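Local coordinates for putative hydrolase (Burkholderia cenocepacia, PDB 4X00), which probably hydrolyses ester bonds as a member of the alpha/beta hydrolase fold family, although its substrate is not known, at residues Pro237-Ala240 with Arg241-Leu245; Asp272-Asp275 with Phe276-Ala280. One frame throughout, in Å; residues are numbered along the deposited sequence. Where two conformers were deposited one is given.

Contact 1 of 2, residues Pro237-Ala240 with Arg241-Leu245; sequences PSIA and RAKSL
Lys243 N gives its hydrogen to Ile239 O at 2.9 Å, and three more i to i+4 bonds of the same alpha-helical kind accompany it: Arg241 N to Pro237 O, Ala242 N to Ser238 O and Ser244 N to Ala240 O. The last is the most bent, with an N-H...O angle of 145°. The polar ends of the side chains find their partners outside these two segments: Arg241 NE forms a salt bridge with Glu141, Lys243 NZ is hydrogen-bonded to Ser251 OG, and Ser238 OG to Lys234 O. In Arg241 the bend at chi2 (62°) brings the guanidinium round so that Leu245 CD1 lies over the centre of one face, 4.0 Å above its plane. Ile239 and Lys243 lie side by side, the isoleucine CG2 meeting Lys243 CE at 4.0 Å. Lys243 CG also sits 3.5 Å from Ile239 O, while the extended chain carries the ammonium on toward strand 250-254. Ala242 and Ile239 face the sheet, on Leu224 and on Tyr226 and Leu253 respectively. The helix thus divides its chemistry: its apolar side packs on the sheet in a beta-alpha-beta crossover, while the ammonium of Lys243 reaches a hydroxyl and the guanidinium of Arg241 a carboxylate.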
ATOM      1  N   PRO A 237      -0.814  -8.587  16.149  1.00 13.45           N
ATOM      2  CA  PRO A 237      -2.098  -9.251  15.891  1.00 13.07           C
ATOM      3  C   PRO A 237      -2.408  -9.378  14.397  1.00 13.28           C
ATOM      4  O   PRO A 237      -3.003 -10.369  13.999  1.00 14.48           O
ATOM      5  CB  PRO A 237      -3.105  -8.335  16.595  1.00 14.23           C
ATOM      6  CG  PRO A 237      -2.299  -7.708  17.722  1.00 14.42           C
ATOM      7  CD  PRO A 237      -0.950  -7.468  17.108  1.00 13.97           C
ATOM      8  N   SER A 238      -1.993  -8.414  13.584  1.00 12.11           N
ATOM      9  CA  SER A 238      -2.214  -8.520  12.151  1.00 11.62           C
ATOM     10  C   SER A 238      -1.396  -9.665  11.559  1.00 11.45           C
ATOM     11  O   SER A 238      -1.904 -10.444  10.752  1.00 12.71           O
ATOM     12  CB  SER A 238      -1.872  -7.199  11.484  1.00 11.50           C
ATOM     13  OG  SER A 238      -2.839  -6.222  11.841  1.00 12.40           O
ATOM     14  N   ILE A 239      -0.120  -9.746  11.942  1.00 10.18           N
ATOM     15  CA  ILE A 239       0.739 -10.830  11.485  1.00 10.99           C
ATOM     16  C   ILE A 239       0.159 -12.172  11.905  1.00 11.81           C
ATOM     17  O   ILE A 239       0.094 -13.104  11.099  1.00 12.11           O
ATOM     18  CB  ILE A 239       2.170 -10.657  12.023  1.00 11.24           C
ATOM     19  CG1 ILE A 239       2.854  -9.493  11.302  1.00 11.52           C
ATOM     20  CG2 ILE A 239       2.998 -11.951  11.786  1.00 12.57           C
ATOM     21  CD1 ILE A 239       4.120  -9.032  11.978  1.00 12.25           C
ATOM     22  N   ALA A 240      -0.310 -12.267  13.145  1.00 12.41           N
ATOM     23  CA  ALA A 240      -0.818 -13.538  13.651  1.00 13.70           C
ATOM     24  C   ALA A 240      -2.090 -13.939  12.911  1.00 13.47           C
ATOM     25  O   ALA A 240      -2.269 -15.113  12.576  1.00 14.02           O
ATOM     26  CB  ALA A 240      -1.062 -13.466  15.167  1.00 14.25           C
ATOM     27  N   ARG A 241      -2.965 -12.981  12.625  1.00 13.68           N
ATOM     28  CA  ARG A 241      -4.172 -13.279  11.869  1.00 13.62           C
ATOM     29  C   ARG A 241      -3.814 -13.758  10.464  1.00 13.32           C
ATOM     30  O   ARG A 241      -4.356 -14.749   9.991  1.00 13.55           O
ATOM     31  CB  ARG A 241      -5.076 -12.043  11.794  1.00 13.40           C
ATOM     32  CG  ARG A 241      -6.285 -12.223  10.901  1.00 14.83           C
ATOM     33  CD  ARG A 241      -7.222 -13.322  11.358  1.00 16.62           C
ATOM     34  NE  ARG A 241      -8.417 -13.276  10.526  1.00 17.99           N
ATOM     35  CZ  ARG A 241      -9.169 -14.324  10.205  1.00 19.38           C
ATOM     36  NH1 ARG A 241      -8.870 -15.542  10.642  1.00 20.45           N
ATOM     37  NH2 ARG A 241     -10.226 -14.135   9.426  1.00 19.47           N
ATOM     38  N   ALA A 242      -2.875 -13.077   9.814  1.00 12.12           N
ATOM     39  CA  ALA A 242      -2.456 -13.509   8.487  1.00 12.09           C
ATOM     40  C   ALA A 242      -1.841 -14.901   8.493  1.00 12.77           C
ATOM     41  O   ALA A 242      -2.142 -15.698   7.592  1.00 13.04           O
ATOM     42  CB  ALA A 242      -1.486 -12.507   7.892  1.00 12.15           C
ATOM     43  N   LYS A 243      -0.970 -15.202   9.469  1.00 12.02           N
ATOM     44  CA  LYS A 243      -0.350 -16.519   9.519  1.00 13.04           C
ATOM     45  C   LYS A 243      -1.382 -17.591   9.835  1.00 14.54           C
ATOM     46  O   LYS A 243      -1.222 -18.742   9.417  1.00 15.37           O
ATOM     47  CB  LYS A 243       0.772 -16.553  10.541  1.00 13.55           C
ATOM     48  CG  LYS A 243       2.032 -15.862  10.050  1.00 12.96           C
ATOM     49  CD  LYS A 243       3.152 -15.974  11.045  1.00 13.63           C
ATOM     50  CE  LYS A 243       4.433 -15.396  10.463  1.00 13.95           C
ATOM     51  NZ  LYS A 243       5.621 -15.617  11.376  1.00 15.76           N
ATOM     52  N   SER A 244      -2.437 -17.225  10.562  1.00 15.48           N
ATOM     53  CA  SER A 244      -3.517 -18.160  10.857  0.62 16.26           C
ATOM     54  C   SER A 244      -4.216 -18.554   9.560  1.00 16.99           C
ATOM     55  O   SER A 244      -4.625 -19.711   9.368  1.00 19.21           O
ATOM     56  CB  SER A 244      -4.494 -17.526  11.859  0.62 16.22           C
ATOM     57  OG  SER A 244      -5.523 -18.420  12.224  0.62 16.29           O
ATOM     58  N   LEU A 245      -4.327 -17.600   8.654  1.00 16.43           N
ATOM     59  CA  LEU A 245      -4.961 -17.834   7.373  1.00 15.37           C
ATOM     60  C   LEU A 245      -4.056 -18.563   6.396  1.00 15.33           C
ATOM     61  O   LEU A 245      -4.528 -19.391   5.602  1.00 16.83           O
ATOM     62  CB  LEU A 245      -5.396 -16.495   6.772  1.00 14.63           C
ATOM     63  CG  LEU A 245      -6.558 -15.858   7.532  1.00 14.92           C
ATOM     64  CD1 LEU A 245      -6.726 -14.426   7.043  1.00 14.86           C
ATOM     65  CD2 LEU A 245      -7.854 -16.665   7.333  1.00 15.18           C
TER

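Contact 2 of 2, residues Asp272-Asp275 with Phe276-Ala280; sequences DLSD and FVRMA. With EDO (1,2-ethanediol), chain J; EDO (1,2-ethanediol), chain H.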
ATOM      1  N   ASP A 272      15.802  -6.100   2.316  1.00  9.11           N
ATOM      2  CA  ASP A 272      14.788  -7.145   2.454  1.00 10.04           C
ATOM      3  C   ASP A 272      13.964  -7.312   1.181  1.00 10.13           C
ATOM      4  O   ASP A 272      13.639  -8.440   0.794  1.00 10.22           O
ATOM      5  CB  ASP A 272      13.872  -6.818   3.634  1.00 10.14           C
ATOM      6  CG  ASP A 272      14.503  -7.092   4.984  1.00 11.12           C
ATOM      7  OD1 ASP A 272      15.526  -7.830   5.084  1.00 11.92           O
ATOM      8  OD2 ASP A 272      13.946  -6.587   5.974  1.00 11.66           O
ATOM      9  N   LEU A 273      13.617  -6.205   0.532  1.00  8.93           N
ATOM     10  CA  LEU A 273      12.795  -6.278  -0.675  1.00  9.07           C
ATOM     11  C   LEU A 273      13.561  -6.949  -1.799  1.00  9.73           C
ATOM     12  O   LEU A 273      13.049  -7.885  -2.450  1.00  9.64           O
ATOM     13  CB  LEU A 273      12.335  -4.877  -1.091  1.00 10.49           C
ATOM     14  CG  LEU A 273      11.580  -4.840  -2.424  1.00 11.38           C
ATOM     15  CD1 LEU A 273      10.319  -5.759  -2.393  1.00 12.29           C
ATOM     16  CD2 LEU A 273      11.186  -3.400  -2.764  1.00 11.51           C
ATOM     17  N   SER A 274      14.806  -6.531  -2.022  1.00 10.60           N
ATOM     18  CA  SER A 274      15.560  -7.142  -3.122  1.00 10.98           C
ATOM     19  C   SER A 274      15.781  -8.638  -2.856  1.00 10.94           C
ATOM     20  O   SER A 274      15.632  -9.459  -3.765  1.00 11.19           O
ATOM     21  CB  SER A 274      16.895  -6.416  -3.328  1.00 12.74           C
ATOM     22  OG  SER A 274      17.597  -6.989  -4.424  1.00 14.07           O
ATOM     23  N   ASP A 275      16.079  -8.982  -1.600  1.00 10.87           N
ATOM     24  CA  ASP A 275      16.269 -10.387  -1.247  1.00 11.56           C
ATOM     25  C   ASP A 275      14.987 -11.184  -1.474  1.00 11.38           C
ATOM     26  O   ASP A 275      15.038 -12.302  -1.963  1.00 11.77           O
ATOM     27  CB  ASP A 275      16.726 -10.525   0.212  1.00 13.97           C
ATOM     28  CG  ASP A 275      18.144 -10.028   0.426  1.00 18.20           C
ATOM     29  OD1 ASP A 275      18.833  -9.736  -0.576  1.00 20.40           O
ATOM     30  OD2 ASP A 275      18.567  -9.944   1.594  1.00 18.91           O
ATOM     31  N   PHE A 276      13.831 -10.610  -1.132  1.00 10.59           N
ATOM     32  CA  PHE A 276      12.581 -11.300  -1.320  1.00  9.96           C
ATOM     33  C   PHE A 276      12.317 -11.540  -2.816  1.00 10.32           C
ATOM     34  O   PHE A 276      11.921 -12.652  -3.237  1.00 10.26           O
ATOM     35  CB  PHE A 276      11.429 -10.489  -0.723  1.00  9.82           C
ATOM     36  CG  PHE A 276      10.082 -11.091  -1.008  1.00  9.43           C
ATOM     37  CD1 PHE A 276       9.614 -12.133  -0.221  1.00  9.47           C
ATOM     38  CD2 PHE A 276       9.296 -10.669  -2.078  1.00  9.44           C
ATOM     39  CE1 PHE A 276       8.395 -12.749  -0.456  1.00 10.20           C
ATOM     40  CE2 PHE A 276       8.043 -11.269  -2.332  1.00 10.77           C
ATOM     41  CZ  PHE A 276       7.593 -12.305  -1.516  1.00 10.90           C
ATOM     42  N   VAL A 277      12.547 -10.515  -3.636  1.00 10.71           N
ATOM     43  CA  VAL A 277      12.298 -10.657  -5.057  1.00 10.58           C
ATOM     44  C   VAL A 277      13.220 -11.712  -5.648  1.00 10.39           C
ATOM     45  O   VAL A 277      12.778 -12.580  -6.399  1.00 11.58           O
ATOM     46  CB  VAL A 277      12.460  -9.292  -5.802  1.00 10.88           C
ATOM     47  CG1 VAL A 277      12.360  -9.494  -7.313  1.00 11.72           C
ATOM     48  CG2 VAL A 277      11.406  -8.279  -5.276  1.00 11.96           C
ATOM     49  N   ARG A 278      14.499 -11.662  -5.295  1.00 10.33           N
ATOM     50  CA  ARG A 278      15.459 -12.670  -5.771  1.00 11.37           C
ATOM     51  C   ARG A 278      15.016 -14.085  -5.415  1.00 11.60           C
ATOM     52  O   ARG A 278      15.110 -15.013  -6.230  1.00 12.29           O
ATOM     53  CB  ARG A 278      16.832 -12.376  -5.186  1.00 12.67           C
ATOM     54  CG  ARG A 278      17.456 -11.132  -5.827  1.00 14.47           C
ATOM     55  CD  ARG A 278      18.588 -10.606  -5.019  1.00 15.35           C
ATOM     56  NE  ARG A 278      19.420  -9.717  -5.811  1.00 15.71           N
ATOM     57  CZ  ARG A 278      20.612  -9.274  -5.424  1.00 17.64           C
ATOM     58  NH1 ARG A 278      21.108  -9.640  -4.247  1.00 20.53           N
ATOM     59  NH2 ARG A 278      21.308  -8.488  -6.225  1.00 17.68           N
ATOM     60  N   MET A 279      14.564 -14.260  -4.183  1.00 11.70           N
ATOM     61  CA  MET A 279      14.084 -15.558  -3.726  1.00 11.96           C
ATOM     62  C   MET A 279      12.828 -15.990  -4.514  1.00 11.08           C
ATOM     63  O   MET A 279      12.714 -17.141  -4.976  1.00 11.64           O
ATOM     64  CB  MET A 279      13.810 -15.488  -2.218  1.00 13.77           C
ATOM     65  CG  MET A 279      13.193 -16.728  -1.604  1.00 15.41           C
ATOM     66  SD  MET A 279      11.387 -16.858  -1.788  1.00 17.81           S
ATOM     67  CE  MET A 279      10.860 -15.360  -0.953  1.00 17.44           C
ATOM     68  N   ALA A 280      11.891 -15.067  -4.691  1.00 10.88           N
ATOM     69  CA  ALA A 280      10.618 -15.411  -5.317  1.00 11.21           C
ATOM     70  C   ALA A 280      10.825 -15.825  -6.762  1.00 11.78           C
ATOM     71  O   ALA A 280      10.111 -16.682  -7.286  1.00 13.08           O
ATOM     72  CB  ALA A 280       9.674 -14.235  -5.230  1.00 12.01           C
TER
HETATM   73  C1  EDO J 306      20.128 -12.783  -1.918  1.00 34.96           C
HETATM   74  O1  EDO J 306      20.314 -11.370  -2.047  1.00 43.07           O
HETATM   75  C2  EDO J 306      20.207 -13.211  -0.455  1.00 40.95           C
HETATM   76  O2  EDO J 306      21.563 -13.155   0.018  1.00 35.04           O
HETATM   77  C1  EDO H 304      14.705  -8.672  10.090  1.00 30.91           C
HETATM   78  O1  EDO H 304      16.016  -8.337  10.601  1.00 24.06           O
HETATM   79  C2  EDO H 304      14.549  -8.341   8.609  1.00 27.90           C
HETATM   80  O2  EDO H 304      15.127  -7.075   8.277  1.00 13.68           O
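Ser274 and Arg278, one helical turn apart, meet through both backbone and side chain. Arg278 N is bonded to Ser274 O at 2.9 Å with an almost straight N-H...O angle of 171°, and the arginine chain, extended from CG to NE, runs back along the helix. Its CG stands beside its own backbone N (chi1 -72°), a turn that lays the chain over the Ser274 carbonyl, 3.2 Å from CG to that O. The guanidinium then presents one face to Ser274 OG, 3.5 Å above the plane and toward the rim; that hydroxyl is hydrogen-bonded to Tyr62 OH. At the guanidinium edge, an ethanediol O1 accepts from Arg278 NH1 at 2.9 Å and donates to Asp275 OD1 at 2.7 Å. On the inner side, Leu273 CD1 lies alongside Val277 CG2 at 4.0 Å. Phe276 packs on Val107, Val134 and Leu223 of the sheet. Asp275 OD1 and Arg278 NH1 stay 4.3 Å apart, beyond a salt bridge, so the diol, probably from the crystallisation liquor, mediates between opposite charges that may still attract weakly across the exposed side of a helix whose Leu273, Phe276 and Val277 face the sheet.

How the contacts relate
Contact 1 precedes contact 2 along the chain, and each lies within a single helix: 235-245 for the first, 266-280 for the second. Their centres are 21 Å apart and their nearest atoms about 12 Å, so they do not touch. Both helices pack on the mixed central sheet and share strand 222-227, residues 237-245 through Leu224 and Tyr226, residues 272-280 through Leu223 and Leu225. Because these residues alternate along the strand, the two helices cover opposite faces of the sheet in the layered alpha/beta hydrolase scaffold. Contact 1 belongs to the crossover between strands 222-227 and 250-254, whereas contact 2, on the last helix of the chain, also reaches strands 107-111 and 132-136.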